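Local coordinates for peptidoglycan-recognition protein SA (Drosophila melanogaster, PDB 1SXR), which recognises peptidoglycan of Gram-positive bacteria and activates the Toll pathway in insect innate immunity, at residues 12-17 against 84-89; 18-23 against 57-62. All blocks are in the same frame, centred on the assembly; numbering follows the deposited sequence.

Contact 1: 12-17 against 84-89; sequences PTIKLK and GIVYEG
Lys15 gives both of its backbone polar groups to the strand 86-88, which it joins in parallel. Its N-H runs almost straight to the carbonyl oxygen of Val86, with 2.9 Å between Lys15 N and Val86 O. Its own carbonyl takes the amide of Glu88, again 2.9 Å from Glu88 N to Lys15 O. The Leu16 amide is taken by Gln19 OE1, and that of Lys17 by Glu88 OE1, on its anti lone pair, 3.0 Å from Lys17 N. Glu88 can do this because CG is anti to the backbone N (chi1 -179°) and the chain stays extended beyond it, passing Leu16, whose CD2 lies 3.6 Å from Glu88 OE1. An alanine in place of this glutamate would probably leave the Lys17 amide without its acceptor and Leu16 CD2 without the carboxylate beside it. Lys17 NZ makes its salt bridge with Asp73 and also bonds to Lys23 O; a water donates to Gly89 O and weakly accepts from the same NZ. The apolar contacts are looser: Ile14 CG1 is 4.1 Å from Val86 CG1, while Lys15 CG lies 3.8 Å from Ile85 CG2, and the bend at chi2 (45°) keeps Lys15 CD near the same methyl. Strand 14-15 is the outermost strand at one side of the mixed sheet; strand 86-88 lies between it and 78-80, with Tyr87 bonded to Leu79. Ile14 and Val86 pack on Leu131 of helix 122-137, while Tyr87 packs against helix 50-67.

Contact 2: 18-23 against 57-62; sequences RQWGGK and ILQNMQ
Trp20 and Leu58 make the dense part of this contact. Leu58 CB sits over one face of the indole, 3.8 Å from the centroid of the six-membered ring in a CH-pi contact, and comes within 3.5 Å of Trp20 CE3. The opposite face is covered toward its rim by Gly22 CA, so the ring is sandwiched between its own chain and the helix. Trp20 CG lies between the backbone N and the carbonyl carbon (chi1 57°); a CB on Gly22 would clash with Trp20 CH2. Buried with the ring is its NE1, which is satisfied by the carbonyl oxygen of Glu88.

Beside the ring, Gln62 meets the backbone of Lys23 with both ends of its amide. Gln62 OE1 accepts the Lys23 N-H at 2.9 Å, in the carbonyl plane and on a lone pair, whereas Gln62 NE2 reaches Lys23 O, also at 2.9 Å, along a more bent path. The two bonds fix the rotation of the amide, and Asp73 OD1 takes a further bond from NE2.

Toward solvent the packing thins. Gln59 NE2 makes a nearly straight 2.9 Å bond to Trp20 O, which lies in the plane of the Gln59 amide, while the donor is tilted 23° from the Trp20 carbonyl plane. This is at the Schellman turn where Gly21 ends the short helix with a positive phi. Lys23 is exposed: its CB and CG lie by Gln62 OE1, while the end of the chain leads away.

The contact therefore ties the end of helix 17-20 and the loop after it to helix 50-67, which includes residues 61-64, probable binders of peptidoglycan. Leu51 and Ala55 of that helix also touch Trp20, while Leu58 packs onward against Leu79 of strand 78-80.

Contacts 1 and 2 secure consecutive pieces of the N-terminal segment, first to the sheet and then to helix 50-67. Both are partly buried, but contact 1 lies deeper: its centre is about 11 Å from the centre of the chain, that of contact 2 about 15 Å. In contact 1 main-chain pairing dominates, as suits a strand at a sheet edge; in contact 2 the backbone amides of the helix are engaged within it, and its glutamine side chains reach to the backbone of 18-23. The two meet directly: Lys17 O is probably bonded to Gly22 N at 2.8 Å, and Tyr87 CD1 packs 3.4 Å from Leu58 CD1.

Contact 1: 12-17 against 84-89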
# COMPACT_ATOMS: atom_id res chain seq x y z
N PRO A 12 -3.08 1.93 -14.47
CA PRO A 12 -1.71 1.40 -14.56
C PRO A 12 -1.74 -0.11 -14.75
O PRO A 12 -2.70 -0.77 -14.36
CB PRO A 12 -1.09 1.78 -13.21
CG PRO A 12 -2.23 1.95 -12.26
CD PRO A 12 -3.42 2.35 -13.09
N THR A 13 -0.71 -0.68 -15.37
CA THR A 13 -0.66 -2.12 -15.53
C THR A 13 -0.01 -2.72 -14.28
O THR A 13 1.13 -2.41 -13.96
CB THR A 13 0.10 -2.50 -16.81
OG1 THR A 13 0.34 -3.92 -16.84
CG2 THR A 13 1.49 -1.88 -16.83
N ILE A 14 -0.74 -3.56 -13.55
CA ILE A 14 -0.23 -4.04 -12.27
C ILE A 14 0.62 -5.29 -12.46
O ILE A 14 0.25 -6.20 -13.21
CB ILE A 14 -1.40 -4.33 -11.32
CG1 ILE A 14 -2.13 -3.02 -11.00
CG2 ILE A 14 -0.89 -4.98 -10.05
CD1 ILE A 14 -3.39 -3.21 -10.19
N LYS A 15 1.77 -5.31 -11.81
CA LYS A 15 2.64 -6.48 -11.90
C LYS A 15 2.16 -7.48 -10.86
O LYS A 15 2.39 -7.31 -9.65
CB LYS A 15 4.10 -6.09 -11.67
CG LYS A 15 4.88 -5.73 -12.94
CD LYS A 15 4.07 -4.83 -13.84
CE LYS A 15 4.89 -4.29 -15.00
NZ LYS A 15 4.26 -3.02 -15.50
N LEU A 16 1.48 -8.51 -11.33
CA LEU A 16 0.89 -9.50 -10.45
C LEU A 16 1.93 -10.38 -9.76
O LEU A 16 3.08 -10.43 -10.16
CB LEU A 16 -0.09 -10.39 -11.22
CG LEU A 16 -1.18 -9.60 -11.95
CD1 LEU A 16 -2.04 -10.56 -12.79
CD2 LEU A 16 -2.04 -8.81 -10.98
N LYS A 17 1.50 -11.05 -8.70
CA LYS A 17 2.39 -11.84 -7.84
C LYS A 17 3.31 -12.75 -8.67
O LYS A 17 4.53 -12.75 -8.49
CB LYS A 17 1.50 -12.64 -6.86
CG LYS A 17 2.20 -13.39 -5.75
CD LYS A 17 2.61 -12.52 -4.60
CE LYS A 17 1.43 -12.07 -3.74
NZ LYS A 17 0.57 -13.22 -3.24
N GLY A 84 7.88 3.69 -10.98
CA GLY A 84 6.44 3.87 -11.11
C GLY A 84 5.68 2.59 -11.37
O GLY A 84 4.48 2.64 -11.66
N ILE A 85 6.35 1.44 -11.27
CA ILE A 85 5.66 0.16 -11.38
C ILE A 85 4.85 -0.10 -10.13
O ILE A 85 5.31 0.12 -8.99
CB ILE A 85 6.64 -0.98 -11.59
CG1 ILE A 85 7.35 -0.83 -12.93
CG2 ILE A 85 5.94 -2.36 -11.49
CD1 ILE A 85 8.39 -1.88 -13.14
N VAL A 86 3.62 -0.57 -10.34
CA VAL A 86 2.76 -0.97 -9.25
C VAL A 86 2.84 -2.47 -9.11
O VAL A 86 2.55 -3.19 -10.06
CB VAL A 86 1.30 -0.55 -9.52
CG1 VAL A 86 0.37 -1.09 -8.42
CG2 VAL A 86 1.19 0.99 -9.61
N TYR A 87 3.25 -2.95 -7.93
CA TYR A 87 3.38 -4.39 -7.69
C TYR A 87 2.19 -4.86 -6.85
O TYR A 87 1.83 -4.21 -5.85
CB TYR A 87 4.68 -4.68 -6.92
CG TYR A 87 5.90 -4.23 -7.68
CD1 TYR A 87 6.51 -5.08 -8.62
CD2 TYR A 87 6.43 -2.95 -7.48
CE1 TYR A 87 7.64 -4.67 -9.33
CE2 TYR A 87 7.57 -2.54 -8.19
CZ TYR A 87 8.15 -3.40 -9.10
OH TYR A 87 9.26 -2.96 -9.79
N GLU A 88 1.55 -5.95 -7.27
CA GLU A 88 0.52 -6.56 -6.44
C GLU A 88 1.14 -7.15 -5.17
O GLU A 88 2.06 -7.98 -5.24
CB GLU A 88 -0.17 -7.68 -7.22
CG GLU A 88 -1.29 -8.36 -6.43
CD GLU A 88 -1.97 -9.50 -7.19
OE1 GLU A 88 -1.28 -10.35 -7.80
OE2 GLU A 88 -3.23 -9.53 -7.17
N GLY A 89 0.63 -6.73 -4.01
CA GLY A 89 0.97 -7.40 -2.75
C GLY A 89 -0.17 -8.35 -2.44
O GLY A 89 -0.39 -9.36 -3.13
O HOH W 1 -2.00 -11.49 -4.44

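Contact 2: 18-23 against 57-62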
# COMPACT_ATOMS: atom_id res chain seq x y z
N ARG A 18 2.75 -13.51 -9.62
CA ARG A 18 3.53 -14.37 -10.53
C ARG A 18 4.63 -13.62 -11.29
O ARG A 18 5.73 -14.16 -11.51
CB ARG A 18 2.58 -15.01 -11.55
CG ARG A 18 3.18 -15.31 -12.92
CD ARG A 18 2.18 -15.81 -13.98
NE ARG A 18 1.32 -16.85 -13.42
CZ ARG A 18 0.19 -17.28 -13.95
NH1 ARG A 18 -0.26 -16.78 -15.10
NH2 ARG A 18 -0.51 -18.23 -13.34
N GLN A 19 4.34 -12.40 -11.70
CA GLN A 19 5.27 -11.64 -12.51
C GLN A 19 6.48 -11.19 -11.73
O GLN A 19 7.51 -10.93 -12.32
CB GLN A 19 4.57 -10.44 -13.13
CG GLN A 19 3.46 -10.81 -14.10
CD GLN A 19 2.82 -9.58 -14.68
OE1 GLN A 19 1.81 -9.09 -14.17
NE2 GLN A 19 3.41 -9.06 -15.76
N TRP A 20 6.35 -11.07 -10.41
CA TRP A 20 7.53 -10.79 -9.58
C TRP A 20 8.06 -11.98 -8.81
O TRP A 20 9.00 -11.86 -8.01
CB TRP A 20 7.39 -9.54 -8.69
CG TRP A 20 6.23 -9.47 -7.71
CD1 TRP A 20 5.04 -8.82 -7.89
CD2 TRP A 20 6.21 -9.93 -6.33
NE1 TRP A 20 4.27 -8.90 -6.75
CE2 TRP A 20 4.96 -9.56 -5.78
CE3 TRP A 20 7.12 -10.64 -5.52
CZ2 TRP A 20 4.59 -9.88 -4.45
CZ3 TRP A 20 6.73 -10.96 -4.19
CH2 TRP A 20 5.49 -10.58 -3.69
N GLY A 21 7.49 -13.15 -9.05
CA GLY A 21 8.01 -14.36 -8.42
C GLY A 21 7.50 -14.59 -7.01
O GLY A 21 8.10 -15.32 -6.21
N GLY A 22 6.39 -13.94 -6.70
CA GLY A 22 5.82 -14.04 -5.35
C GLY A 22 5.07 -15.34 -5.14
O GLY A 22 4.64 -15.99 -6.12
N LYS A 23 4.92 -15.72 -3.88
CA LYS A 23 4.24 -16.95 -3.48
C LYS A 23 2.77 -16.68 -3.18
O LYS A 23 2.37 -15.55 -2.94
CB LYS A 23 4.89 -17.53 -2.21
CG LYS A 23 6.33 -17.97 -2.46
CD LYS A 23 6.97 -18.67 -1.29
CE LYS A 23 8.20 -19.44 -1.77
NZ LYS A 23 9.28 -19.58 -0.75
N ILE A 57 13.68 -8.23 -3.89
CA ILE A 57 13.34 -7.48 -2.69
C ILE A 57 11.94 -7.83 -2.22
O ILE A 57 11.71 -8.06 -1.02
CB ILE A 57 13.55 -6.00 -2.94
CG1 ILE A 57 15.06 -5.73 -2.92
CG2 ILE A 57 12.83 -5.16 -1.90
CD1 ILE A 57 15.49 -4.51 -3.65
N LEU A 58 10.99 -7.92 -3.16
CA LEU A 58 9.63 -8.22 -2.79
C LEU A 58 9.51 -9.68 -2.33
O LEU A 58 8.74 -10.00 -1.41
CB LEU A 58 8.69 -7.96 -3.98
CG LEU A 58 8.58 -6.48 -4.34
CD1 LEU A 58 7.94 -6.35 -5.75
CD2 LEU A 58 7.78 -5.70 -3.27
N GLN A 59 10.24 -10.57 -2.99
CA GLN A 59 10.23 -11.98 -2.55
C GLN A 59 10.66 -12.14 -1.09
O GLN A 59 10.05 -12.89 -0.31
CB GLN A 59 11.10 -12.86 -3.46
CG GLN A 59 10.51 -12.98 -4.88
CD GLN A 59 11.54 -13.50 -5.84
OE1 GLN A 59 12.52 -14.13 -5.43
NE2 GLN A 59 11.34 -13.25 -7.12
N ASN A 60 11.73 -11.44 -0.73
CA ASN A 60 12.22 -11.55 0.64
C ASN A 60 11.37 -10.75 1.63
O ASN A 60 11.20 -11.16 2.80
CB ASN A 60 13.69 -11.17 0.68
CG ASN A 60 14.54 -12.23 0.01
OD1 ASN A 60 14.40 -13.42 0.31
ND2 ASN A 60 15.39 -11.81 -0.90
N MET A 61 10.79 -9.63 1.17
CA MET A 61 9.84 -8.95 2.05
C MET A 61 8.64 -9.86 2.35
O MET A 61 8.16 -9.95 3.48
CB MET A 61 9.37 -7.63 1.41
CG MET A 61 8.55 -6.82 2.37
SD MET A 61 7.97 -5.27 1.65
CE MET A 61 9.36 -4.74 0.69
N GLN A 62 8.10 -10.49 1.31
CA GLN A 62 7.04 -11.47 1.51
C GLN A 62 7.43 -12.61 2.48
O GLN A 62 6.63 -12.97 3.35
CB GLN A 62 6.58 -12.04 0.16
CG GLN A 62 5.38 -12.95 0.34
CD GLN A 62 4.99 -13.63 -0.95
OE1 GLN A 62 5.85 -14.15 -1.67
NE2 GLN A 62 3.70 -13.64 -1.24